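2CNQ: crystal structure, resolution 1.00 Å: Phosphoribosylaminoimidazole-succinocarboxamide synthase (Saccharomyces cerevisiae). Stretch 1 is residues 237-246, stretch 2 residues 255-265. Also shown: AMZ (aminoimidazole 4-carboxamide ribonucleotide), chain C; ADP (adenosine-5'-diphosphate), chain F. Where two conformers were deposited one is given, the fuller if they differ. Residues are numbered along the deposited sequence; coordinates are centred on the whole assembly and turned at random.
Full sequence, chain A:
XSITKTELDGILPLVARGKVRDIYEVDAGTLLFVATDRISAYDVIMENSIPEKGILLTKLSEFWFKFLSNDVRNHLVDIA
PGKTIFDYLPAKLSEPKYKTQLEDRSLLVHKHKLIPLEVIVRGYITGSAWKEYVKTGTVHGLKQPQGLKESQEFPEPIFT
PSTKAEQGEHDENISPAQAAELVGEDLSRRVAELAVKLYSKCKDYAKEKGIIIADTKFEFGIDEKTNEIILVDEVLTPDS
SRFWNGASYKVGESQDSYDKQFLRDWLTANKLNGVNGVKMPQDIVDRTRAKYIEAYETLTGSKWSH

Stretch 1, residues 237-246: TPDSSRFWNG
Stretch 2 (255-265) QDSYDKQFLRD

Asp259 is the hub of this contact. Its CA-to-CB bond points toward stretch 1, chi1 is p (54°) and chi2 is 51°, and its two carboxylate oxygens serve different partners. Asp259 OD2 accepts from Phe243 N at 2.7 Å, across the stretches; Asp259 OD1 accepts from Gln261 N at 2.7 Å, capping the turn that leads into the helix, and from Ser257 OG at 2.7 Å. A short acidic side chain suits this place because it can take several donors at once while buried. Water 4 adds a bridge, donating to Asp259 OD2 (2.8 Å) and accepting from Trp244 NE1 (2.9 Å).

Two backbone bonds flank this hub. Tyr258 N donates to Phe243 O (3.0 Å), and Lys260 N donates to Pro238 O (3.0 Å). The register follows: stretch 1 runs through a turn at Thr237-Ser240 into an extended strand, 241-245 (phi near -115°, psi near 125° at Arg242 and Phe243), and stretch 2 passes it in the opposite sense, with CA-CA distances of 5.8 Å for Trp244-Ser257, 5.1 Å for Phe243-Tyr258 and 4.2 Å for Pro238-Asp259. Asp259 itself is nearly fully extended (-174/-173); Lys260 turns at -66/-19, and Gln261 to Asp265 have helical angles.

Arg242 (m, t, t) grips this helix through Gln261 (t, p), whose OE1 accepts from both Arg242 NE and Arg242 NH1, each at 2.9 Å, near the guanidinium plane. The same OE1 accepts from Arg264 NH1 at 2.9 Å. A neutral amide oxygen thus links two arginines whose like charges approach to 4.0 Å, Arg242 NE to Arg264 NH1. Ligand anions help to balance them: Arg242 NH2 donates to AMZ OP2 (2.7 Å), and Arg264 (m, t, t) donates from NE to ADP O1A (2.8 Å). The flexible Lys260 (t, t, m, t) reaches ADP too, while water 2 links its NZ to Asp239 OD1, at 3.1 Å from each.

Packing completes the interface, which buries 638 Å² in total. Gln255 (m, m) lays its aliphatic base over one face of the Trp244 indole (chi1 m, chi2 -23°): its CB lies 3.4 Å from the centroid of the five-membered ring, which includes CD1 and NE1, almost on the ring normal. Phe243 and Tyr258, both m, meet at their CB atoms (4.1 Å). The Tyr258 ring also touches Asn245, with Tyr258 CE2 3.6 Å from Asn245 CB. Pro238 packs against Asp259 where the backbones come closest of the register pairs (CA-CA 4.2 Å), with Pro238 CB 3.9 Å from Asp259 CB.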

# COMPACT_ATOMS: atom_id res chain seq x y z
N THR A 237 -2.74 -3.45 0.17
CA THR A 237 -1.84 -4.55 0.33
C THR A 237 -1.38 -4.57 1.75
O THR A 237 -1.57 -3.66 2.50
CB THR A 237 -0.66 -4.45 -0.59
OG1 THR A 237 0.22 -3.48 -0.05
CG2 THR A 237 -1.05 -4.12 -2.00
N PRO A 238 -0.68 -5.63 2.14
CA PRO A 238 -0.21 -5.69 3.50
C PRO A 238 0.99 -4.84 3.73
O PRO A 238 1.39 -4.68 4.85
CB PRO A 238 0.01 -7.18 3.75
CG PRO A 238 -0.63 -7.86 2.58
CD PRO A 238 -0.49 -6.90 1.46
N ASP A 239 1.54 -4.24 2.67
CA ASP A 239 2.48 -3.15 2.86
C ASP A 239 1.74 -1.87 3.16
O ASP A 239 2.18 -1.09 3.97
CB ASP A 239 3.32 -2.92 1.62
CG ASP A 239 4.53 -3.75 1.53
OD1 ASP A 239 5.27 -3.57 0.55
OD2 ASP A 239 4.84 -4.51 2.43
N SER A 240 0.63 -1.62 2.50
CA SER A 240 -0.03 -0.36 2.59
C SER A 240 -1.08 -0.30 3.67
O SER A 240 -1.68 0.74 3.85
CB SER A 240 -0.66 -0.00 1.28
OG SER A 240 -1.78 -0.78 1.02
N SER A 241 -1.31 -1.38 4.37
CA SER A 241 -2.44 -1.51 5.25
C SER A 241 -2.11 -2.32 6.43
O SER A 241 -1.15 -3.07 6.42
CB SER A 241 -3.55 -2.25 4.52
OG SER A 241 -3.72 -1.76 3.22
N ARG A 242 -2.99 -2.24 7.41
CA ARG A 242 -2.99 -3.16 8.51
C ARG A 242 -4.23 -3.98 8.43
O ARG A 242 -5.32 -3.46 8.31
CB ARG A 242 -2.90 -2.45 9.81
CG ARG A 242 -1.56 -1.88 10.04
CD ARG A 242 -1.56 -1.05 11.26
NE ARG A 242 -0.25 -0.50 11.50
CZ ARG A 242 0.01 0.76 11.74
NH1 ARG A 242 1.24 1.08 12.04
NH2 ARG A 242 -0.91 1.70 11.68
N PHE A 243 -4.02 -5.28 8.45
CA PHE A 243 -5.08 -6.24 8.36
C PHE A 243 -5.09 -7.08 9.60
O PHE A 243 -4.09 -7.69 9.93
CB PHE A 243 -4.85 -7.14 7.17
CG PHE A 243 -4.87 -6.45 5.87
CD1 PHE A 243 -3.86 -6.64 4.96
CD2 PHE A 243 -5.92 -5.64 5.52
CE1 PHE A 243 -3.93 -6.06 3.71
CE2 PHE A 243 -5.96 -5.05 4.29
CZ PHE A 243 -4.97 -5.27 3.37
N TRP A 244 -6.24 -7.11 10.24
CA TRP A 244 -6.42 -7.85 11.45
C TRP A 244 -7.45 -8.91 11.22
O TRP A 244 -8.35 -8.78 10.46
CB TRP A 244 -6.91 -6.95 12.54
CG TRP A 244 -5.95 -5.90 12.90
CD1 TRP A 244 -4.61 -5.90 12.71
CD2 TRP A 244 -6.26 -4.69 13.55
NE1 TRP A 244 -4.08 -4.77 13.20
CE2 TRP A 244 -5.07 -4.01 13.74
CE3 TRP A 244 -7.45 -4.11 13.99
CZ2 TRP A 244 -5.02 -2.80 14.38
CZ3 TRP A 244 -7.41 -2.91 14.60
CH2 TRP A 244 -6.20 -2.25 14.79
N ASN A 245 -7.28 -9.99 11.94
CA ASN A 245 -8.26 -11.04 11.93
C ASN A 245 -9.45 -10.62 12.75
O ASN A 245 -9.32 -10.32 13.93
CB ASN A 245 -7.60 -12.28 12.47
CG ASN A 245 -8.49 -13.46 12.41
OD1 ASN A 245 -8.42 -14.22 11.44
ND2 ASN A 245 -9.29 -13.65 13.39
N GLY A 246 -10.62 -10.61 12.15
CA GLY A 246 -11.78 -10.15 12.86
C GLY A 246 -12.11 -10.98 14.06
O GLY A 246 -12.51 -10.48 15.09
N GLN A 255 -3.21 -6.15 17.92
CA GLN A 255 -3.75 -7.26 17.21
C GLN A 255 -2.68 -8.04 16.53
O GLN A 255 -1.63 -7.54 16.20
CB GLN A 255 -4.73 -6.75 16.17
CG GLN A 255 -5.78 -5.82 16.69
CD GLN A 255 -6.50 -6.36 17.88
OE1 GLN A 255 -7.05 -7.43 17.83
NE2 GLN A 255 -6.50 -5.64 18.95
N ASP A 256 -3.00 -9.27 16.23
CA ASP A 256 -2.15 -10.03 15.34
C ASP A 256 -2.11 -9.35 13.99
O ASP A 256 -3.09 -8.85 13.50
CB ASP A 256 -2.70 -11.41 15.16
CG ASP A 256 -2.72 -12.21 16.41
OD1 ASP A 256 -2.04 -11.87 17.37
OD2 ASP A 256 -3.42 -13.22 16.41
N SER A 257 -0.95 -9.37 13.39
CA SER A 257 -0.72 -8.72 12.15
C SER A 257 -0.88 -9.65 10.99
O SER A 257 -0.38 -10.77 11.02
CB SER A 257 0.78 -8.39 12.13
OG SER A 257 1.23 -8.05 10.85
N TYR A 258 -1.51 -9.19 9.94
CA TYR A 258 -1.47 -9.88 8.68
C TYR A 258 -0.93 -8.93 7.65
O TYR A 258 -1.51 -8.70 6.60
CB TYR A 258 -2.81 -10.45 8.31
CG TYR A 258 -3.21 -11.44 9.34
CD1 TYR A 258 -2.91 -12.76 9.18
CD2 TYR A 258 -3.82 -11.04 10.51
CE1 TYR A 258 -3.18 -13.67 10.18
CE2 TYR A 258 -4.11 -11.94 11.50
CZ TYR A 258 -3.79 -13.25 11.32
OH TYR A 258 -4.04 -14.17 12.28
N ASP A 259 0.23 -8.36 7.97
CA ASP A 259 0.70 -7.21 7.26
C ASP A 259 2.09 -6.91 7.74
O ASP A 259 2.70 -7.64 8.49
CB ASP A 259 -0.25 -6.06 7.51
CG ASP A 259 -0.45 -5.82 8.97
OD1 ASP A 259 0.56 -5.70 9.67
OD2 ASP A 259 -1.54 -5.86 9.47
N LYS A 260 2.62 -5.80 7.29
CA LYS A 260 3.97 -5.45 7.58
C LYS A 260 4.19 -5.19 9.03
O LYS A 260 5.33 -5.14 9.45
CB LYS A 260 4.36 -4.21 6.81
CG LYS A 260 5.87 -4.03 6.78
CD LYS A 260 6.30 -2.65 6.38
CE LYS A 260 5.90 -2.31 4.99
NZ LYS A 260 6.77 -1.22 4.46
N GLN A 261 3.15 -4.93 9.80
CA GLN A 261 3.35 -4.62 11.18
C GLN A 261 4.10 -5.73 11.89
O GLN A 261 4.83 -5.46 12.81
CB GLN A 261 2.05 -4.33 11.89
CG GLN A 261 2.26 -3.61 13.18
CD GLN A 261 2.82 -2.23 12.93
OE1 GLN A 261 2.39 -1.55 12.02
NE2 GLN A 261 3.77 -1.83 13.75
N PHE A 262 3.94 -6.96 11.46
CA PHE A 262 4.66 -8.03 12.06
C PHE A 262 6.15 -7.75 11.97
O PHE A 262 6.88 -7.94 12.92
CB PHE A 262 4.34 -9.29 11.32
CG PHE A 262 5.20 -10.41 11.71
CD1 PHE A 262 6.15 -10.87 10.84
CD2 PHE A 262 5.10 -10.96 12.96
CE1 PHE A 262 6.98 -11.88 11.20
CE2 PHE A 262 5.93 -11.98 13.32
CZ PHE A 262 6.88 -12.44 12.44
N LEU A 263 6.61 -7.34 10.80
CA LEU A 263 8.01 -7.07 10.61
C LEU A 263 8.41 -5.85 11.36
O LEU A 263 9.43 -5.84 12.01
CB LEU A 263 8.32 -6.92 9.15
CG LEU A 263 9.75 -6.50 8.87
CD1 LEU A 263 10.75 -7.52 9.35
CD2 LEU A 263 9.92 -6.19 7.41
N ARG A 264 7.63 -4.80 11.28
CA ARG A 264 7.94 -3.60 12.02
C ARG A 264 8.14 -3.93 13.47
O ARG A 264 9.10 -3.50 14.09
CB ARG A 264 6.82 -2.62 11.89
CG ARG A 264 6.62 -2.06 10.53
CD ARG A 264 5.48 -1.14 10.55
NE ARG A 264 5.18 -0.59 9.24
CZ ARG A 264 4.01 -0.66 8.64
NH1 ARG A 264 2.98 -1.23 9.22
NH2 ARG A 264 3.90 -0.17 7.44
N ASP A 265 7.21 -4.67 14.02
CA ASP A 265 7.27 -4.96 15.42
C ASP A 265 8.44 -5.84 15.75
O ASP A 265 9.05 -5.66 16.79
CB ASP A 265 5.97 -5.57 15.87
CG ASP A 265 4.82 -4.59 15.91
OD1 ASP A 265 3.70 -5.06 16.13
OD2 ASP A 265 5.01 -3.39 15.73
O5 AMZ C . 4.10 3.45 2.53
C6 AMZ C . 3.86 4.40 3.24
N2 AMZ C . 4.50 5.56 3.16
C3A AMZ C . 2.82 4.33 4.24
C7A AMZ C . 2.06 3.23 4.53
N3 AMZ C . 1.99 2.01 3.97
N1 AMZ C . 2.47 5.34 5.06
C5 AMZ C . 1.51 4.88 5.83
N AMZ C . 1.26 3.59 5.53
C1 AMZ C . 0.22 2.77 6.12
C2 AMZ C . 0.69 1.89 7.23
C3 AMZ C . -0.55 1.71 8.05
O2 AMZ C . -1.32 0.73 7.40
O1 AMZ C . 1.22 0.69 6.70
O AMZ C . -0.68 3.66 6.72
C AMZ C . -1.21 3.08 7.90
C4 AMZ C . -1.00 3.99 9.06
O3 AMZ C . 0.37 3.93 9.44
P AMZ C . 0.81 4.68 10.77
OP1 AMZ C . 0.75 6.15 10.50
O4 AMZ C . 2.23 4.21 10.99
OP2 AMZ C . -0.10 4.31 11.89
PB ADP F . 8.43 1.84 4.73
O1B ADP F . 9.75 1.90 4.02
O2B ADP F . 7.60 3.08 4.60
O3B ADP F . 7.72 0.55 4.40
PA ADP F . 7.26 1.70 7.01
O1A ADP F . 7.26 1.11 8.37
O2A ADP F . 6.21 1.00 6.24
O3A ADP F . 8.67 1.79 6.32
O5' ADP F . 6.84 3.21 7.02
C5' ADP F . 5.48 3.54 7.21
C4' ADP F . 5.23 5.02 7.40
O4' ADP F . 5.84 5.39 8.63
C3' ADP F . 5.87 5.81 6.28
O3' ADP F . 5.11 6.97 6.03
C2' ADP F . 7.20 6.15 6.88
O2' ADP F . 7.70 7.34 6.34
C1' ADP F . 6.86 6.34 8.34
N9 ADP F . 7.98 6.06 9.23
C8 ADP F . 8.86 5.09 9.05
N7 ADP F . 9.78 5.09 10.02
C5 ADP F . 9.46 6.07 10.84
C6 ADP F . 10.07 6.54 12.07
N6 ADP F . 11.18 5.92 12.53
N1 ADP F . 9.47 7.60 12.65
C2 ADP F . 8.36 8.20 12.14
N3 ADP F . 7.74 7.79 11.00
C4 ADP F . 8.26 6.73 10.33
O HOH W 1 1.33 -1.99 6.87
O HOH W 2 7.83 -2.94 2.12
O HOH W 3 1.19 -2.68 7.80
O HOH W 4 -1.41 -4.84 12.12
O HOH W 5 -5.47 -9.92 13.94
O HOH W 6 -7.35 -8.90 15.45